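Local coordinates for protein D-isomer specific 2-hydroxyacid dehydrogenase NAD-binding (PDB 4XA8) that probably acts as an NAD(P)-dependent oxidoreductase of the D-isomer-specific 2-hydroxyacid dehydrogenase family, at residues L196-L206 against H223-A234. Residues are numbered along the deposited sequence; the frame is centred on the assembly and turned at random.
Sequences LAGSEIVVVML and HLPRGAKFINVA
His223 sets its CB against CB of Leu196, at the end of helix 192-197, while its carbonyl O receives a CA-H...O contact from Ala197 CA at 3.1 Å. Leu224 follows, its CD2 methyl reaching back to Leu196 CD2 and on to Val202 CG1. Pro225 turns its CD and CG toward the carbonyls at the helix end, CD 3.3 Å from Ser199 O, which is buried without a hydrogen-bond partner. A type II turn from Pro225 to Ala228 then swings the chain into strand 228-232, parallel to strand 201-204, their directions 14° apart. Lys229 N donates to Glu200 O and Lys229 O accepts from Val202 N; Ile231 likewise bonds through N to Val202 O and through O to Val204 N, each residue gripping those that flank its partner. The Lys229 side chain passes Ile201 CG1, and its ammonium forms salt bridges with Asp121 and Glu255; a water held by Glu200 OE2 bonds it weakly, while Glu200 OE1 pairs with Arg140. On the other face chi1 of -171° lays the Phe230 ring alongside Val202, Phe230 CD2 3.5 Å from Val202 CG1, and Val204 CG2 meets its CZ at 3.7 Å. Ile231 CD1 touches Ile201 CG2 (3.8 Å) and Val203 CG2. Asn232 OD1 rests against Val204 CB and accepts from Ala234 N in an Asx turn. Val233 N closes the ladder on Val204 O at 3.2 Å, and Val233 CG2 packs on Met205 CG. Val233 and Ala234 contact NADPH where it is bound, though this chain carries none; they follow the strand's C-terminal end, where a Rossmann fold binds its dinucleotide. The two strands, joined through helix 218-223 as a beta-alpha-beta unit, lie between strands 146-150 and 253-258, with helix 103-119 against the Val203 and Ile231 face.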
loop_
_atom_site.group_PDB
_atom_site.type_symbol
_atom_site.label_atom_id
_atom_site.label_comp_id
_atom_site.label_asym_id
_atom_site.label_seq_id
_atom_site.Cartn_x
_atom_site.Cartn_y
_atom_site.Cartn_z
ATOM N N LEU A 196 -15.662 6.358 16.478
ATOM C CA LEU A 196 -14.477 7.179 16.198
ATOM C C LEU A 196 -13.422 7.094 17.324
ATOM O O LEU A 196 -12.219 7.039 17.034
ATOM C CB LEU A 196 -14.876 8.640 16.009
ATOM C CG LEU A 196 -15.705 8.901 14.737
ATOM C CD1 LEU A 196 -16.336 10.296 14.768
ATOM C CD2 LEU A 196 -14.893 8.689 13.491
ATOM N N ALA A 197 -13.865 7.150 18.590
ATOM C CA ALA A 197 -12.911 7.148 19.708
ATOM C C ALA A 197 -12.032 5.911 19.733
ATOM O O ALA A 197 -10.908 5.959 20.261
ATOM C CB ALA A 197 -13.648 7.294 21.033
ATOM N N GLY A 198 -12.510 4.789 19.200
ATOM C CA GLY A 198 -11.668 3.552 19.189
ATOM C C GLY A 198 -10.964 3.270 17.865
ATOM O O GLY A 198 -10.384 2.198 17.676
ATOM N N SER A 199 -11.039 4.195 16.910
ATOM C CA SER A 199 -10.386 4.027 15.590
ATOM C C SER A 199 -9.036 4.760 15.559
ATOM O O SER A 199 -8.986 5.997 15.490
ATOM C CB SER A 199 -11.265 4.586 14.481
ATOM O OG SER A 199 -12.490 3.872 14.357
ATOM N N GLU A 200 -7.946 4.010 15.540
ATOM C CA GLU A 200 -6.617 4.571 15.348
ATOM C C GLU A 200 -6.382 5.090 13.933
ATOM O O GLU A 200 -5.728 6.108 13.754
ATOM C CB GLU A 200 -5.526 3.530 15.678
ATOM C CG GLU A 200 -4.152 4.143 15.609
ATOM C CD GLU A 200 -3.010 3.182 15.934
ATOM O OE1 GLU A 200 -3.197 2.185 16.672
ATOM O OE2 GLU A 200 -1.914 3.442 15.439
ATOM N N ILE A 201 -6.885 4.362 12.940
ATOM C CA ILE A 201 -6.880 4.785 11.535
ATOM C C ILE A 201 -8.320 4.859 11.118
ATOM O O ILE A 201 -9.105 3.899 11.368
ATOM C CB ILE A 201 -6.131 3.774 10.642
ATOM C CG1 ILE A 201 -4.682 3.621 11.118
ATOM C CG2 ILE A 201 -6.126 4.187 9.194
ATOM C CD1 ILE A 201 -3.955 2.447 10.546
ATOM N N VAL A 202 -8.725 5.956 10.470
ATOM C CA VAL A 202 -10.124 6.023 10.039
ATOM C C VAL A 202 -10.177 6.235 8.520
ATOM O O VAL A 202 -9.347 6.958 7.951
ATOM C CB VAL A 202 -10.947 7.093 10.834
ATOM C CG1 VAL A 202 -10.443 8.475 10.534
ATOM C CG2 VAL A 202 -12.430 7.050 10.502
ATOM N N VAL A 203 -11.099 5.520 7.853
ATOM C CA VAL A 203 -11.276 5.631 6.353
ATOM C C VAL A 203 -12.650 6.185 6.062
ATOM O O VAL A 203 -13.682 5.538 6.334
ATOM C CB VAL A 203 -11.069 4.309 5.592
ATOM C CG1 VAL A 203 -11.000 4.565 4.106
ATOM C CG2 VAL A 203 -9.827 3.576 6.058
ATOM N N VAL A 204 -12.703 7.386 5.517
ATOM C CA VAL A 204 -14.002 7.968 5.120
ATOM C C VAL A 204 -14.445 7.432 3.741
ATOM O O VAL A 204 -13.785 7.690 2.708
ATOM C CB VAL A 204 -13.939 9.489 5.001
ATOM C CG1 VAL A 204 -15.343 10.047 4.704
ATOM C CG2 VAL A 204 -13.402 10.110 6.282
ATOM N N MET A 205 -15.544 6.691 3.718
ATOM C CA MET A 205 -16.103 6.098 2.518
ATOM C C MET A 205 -17.640 6.301 2.468
ATOM O O MET A 205 -18.384 5.417 2.013
ATOM C CB MET A 205 -15.802 4.598 2.430
ATOM C CG MET A 205 -14.338 4.303 2.586
ATOM S SD MET A 205 -13.964 2.565 2.235
ATOM C CE MET A 205 -14.255 2.547 0.486
ATOM N N LEU A 206 -18.109 7.456 2.943
ATOM C CA LEU A 206 -19.559 7.714 2.975
ATOM C C LEU A 206 -20.020 8.290 1.658
ATOM O O LEU A 206 -19.408 9.196 1.157
ATOM C CB LEU A 206 -19.871 8.731 4.050
ATOM C CG LEU A 206 -19.914 8.195 5.448
ATOM C CD1 LEU A 206 -19.764 9.367 6.389
ATOM C CD2 LEU A 206 -21.225 7.445 5.665
ATOM N N HIS A 223 -13.601 13.541 18.363
ATOM C CA HIS A 223 -13.868 12.229 18.977
ATOM C C HIS A 223 -12.813 11.187 18.672
ATOM O O HIS A 223 -12.683 10.209 19.395
ATOM C CB HIS A 223 -15.185 11.665 18.470
ATOM C CG HIS A 223 -16.383 12.413 18.933
ATOM N ND1 HIS A 223 -16.544 12.815 20.239
ATOM C CD2 HIS A 223 -17.510 12.775 18.285
ATOM C CE1 HIS A 223 -17.708 13.426 20.367
ATOM N NE2 HIS A 223 -18.314 13.408 19.191
ATOM N N LEU A 224 -12.110 11.363 17.565
ATOM C CA LEU A 224 -10.963 10.527 17.264
ATOM C C LEU A 224 -9.931 10.641 18.361
ATOM O O LEU A 224 -9.792 11.692 18.946
ATOM C CB LEU A 224 -10.350 10.967 15.936
ATOM C CG LEU A 224 -11.176 10.707 14.679
ATOM C CD1 LEU A 224 -10.566 11.488 13.519
ATOM C CD2 LEU A 224 -11.212 9.195 14.411
ATOM N N PRO A 225 -9.170 9.568 18.616
ATOM C CA PRO A 225 -8.053 9.657 19.561
ATOM C C PRO A 225 -6.950 10.573 19.060
ATOM O O PRO A 225 -6.675 10.606 17.874
ATOM C CB PRO A 225 -7.507 8.221 19.614
ATOM C CG PRO A 225 -7.911 7.608 18.323
ATOM C CD PRO A 225 -9.189 8.285 17.888
ATOM N N ARG A 226 -6.269 11.259 19.968
ATOM C CA ARG A 226 -5.138 12.076 19.589
ATOM C C ARG A 226 -4.067 11.195 18.948
ATOM O O ARG A 226 -3.750 10.086 19.409
ATOM C CB ARG A 226 -4.591 12.856 20.799
ATOM C CG ARG A 226 -3.325 13.613 20.455
ATOM C CD ARG A 226 -2.947 14.690 21.449
ATOM N NE ARG A 226 -1.801 15.430 20.921
ATOM C CZ ARG A 226 -1.843 16.585 20.248
ATOM N NH1 ARG A 226 -2.978 17.227 19.972
ATOM N NH2 ARG A 226 -0.706 17.101 19.818
ATOM N N GLY A 227 -3.579 11.636 17.804
ATOM C CA GLY A 227 -2.637 10.836 17.041
ATOM C C GLY A 227 -3.248 9.953 15.969
ATOM O O GLY A 227 -2.540 9.182 15.344
ATOM N N ALA A 228 -4.545 10.089 15.723
ATOM C CA ALA A 228 -5.223 9.295 14.758
ATOM C C ALA A 228 -4.685 9.570 13.362
ATOM O O ALA A 228 -4.129 10.629 13.083
ATOM C CB ALA A 228 -6.741 9.542 14.791
ATOM N N LYS A 229 -4.853 8.574 12.502
ATOM C CA LYS A 229 -4.488 8.659 11.084
ATOM C C LYS A 229 -5.766 8.643 10.213
ATOM O O LYS A 229 -6.631 7.810 10.400
ATOM C CB LYS A 229 -3.540 7.524 10.752
ATOM C CG LYS A 229 -2.312 7.612 11.688
ATOM C CD LYS A 229 -1.593 6.328 11.919
ATOM C CE LYS A 229 -0.231 6.537 12.600
ATOM N NZ LYS A 229 0.838 5.880 11.747
ATOM N N PHE A 230 -5.865 9.603 9.291
ATOM C CA PHE A 230 -7.124 9.929 8.599
ATOM C C PHE A 230 -6.968 9.745 7.076
ATOM O O PHE A 230 -6.052 10.301 6.468
ATOM C CB PHE A 230 -7.449 11.371 8.942
ATOM C CG PHE A 230 -8.799 11.834 8.504
ATOM C CD1 PHE A 230 -8.965 12.402 7.246
ATOM C CD2 PHE A 230 -9.899 11.749 9.343
ATOM C CE1 PHE A 230 -10.192 12.858 6.824
ATOM C CE2 PHE A 230 -11.142 12.231 8.926
ATOM C CZ PHE A 230 -11.280 12.778 7.671
ATOM N N ILE A 231 -7.864 8.960 6.466
ATOM C CA ILE A 231 -7.854 8.667 5.052
ATOM C C ILE A 231 -9.229 9.087 4.482
ATOM O O ILE A 231 -10.263 8.648 5.003
ATOM C CB ILE A 231 -7.677 7.185 4.803
ATOM C CG1 ILE A 231 -6.307 6.740 5.304
ATOM C CG2 ILE A 231 -7.838 6.834 3.318
ATOM C CD1 ILE A 231 -6.227 5.257 5.513
ATOM N N ASN A 232 -9.232 9.920 3.437
ATOM C CA ASN A 232 -10.519 10.355 2.783
ATOM C C ASN A 232 -10.545 9.959 1.335
ATOM O O ASN A 232 -9.720 10.451 0.554
ATOM C CB ASN A 232 -10.733 11.835 2.870
ATOM C CG ASN A 232 -12.158 12.224 2.513
ATOM O OD1 ASN A 232 -13.024 11.360 2.359
ATOM N ND2 ASN A 232 -12.390 13.516 2.355
ATOM N N VAL A 233 -11.447 9.027 0.987
ATOM C CA VAL A 233 -11.633 8.591 -0.395
ATOM C C VAL A 233 -13.104 8.790 -0.824
ATOM O O VAL A 233 -13.494 8.298 -1.870
ATOM C CB VAL A 233 -11.201 7.128 -0.639
ATOM C CG1 VAL A 233 -9.660 6.985 -0.451
ATOM C CG2 VAL A 233 -11.908 6.174 0.312
ATOM N N ALA A 234 -13.903 9.519 -0.067
ATOM C CA ALA A 234 -15.332 9.659 -0.394
ATOM C C ALA A 234 -15.503 10.887 -1.266
ATOM O O ALA A 234 -15.492 10.800 -2.466
ATOM C CB ALA A 234 -16.164 9.804 0.855
HETATM O O HOH W 1 -1.003 3.371 12.836
#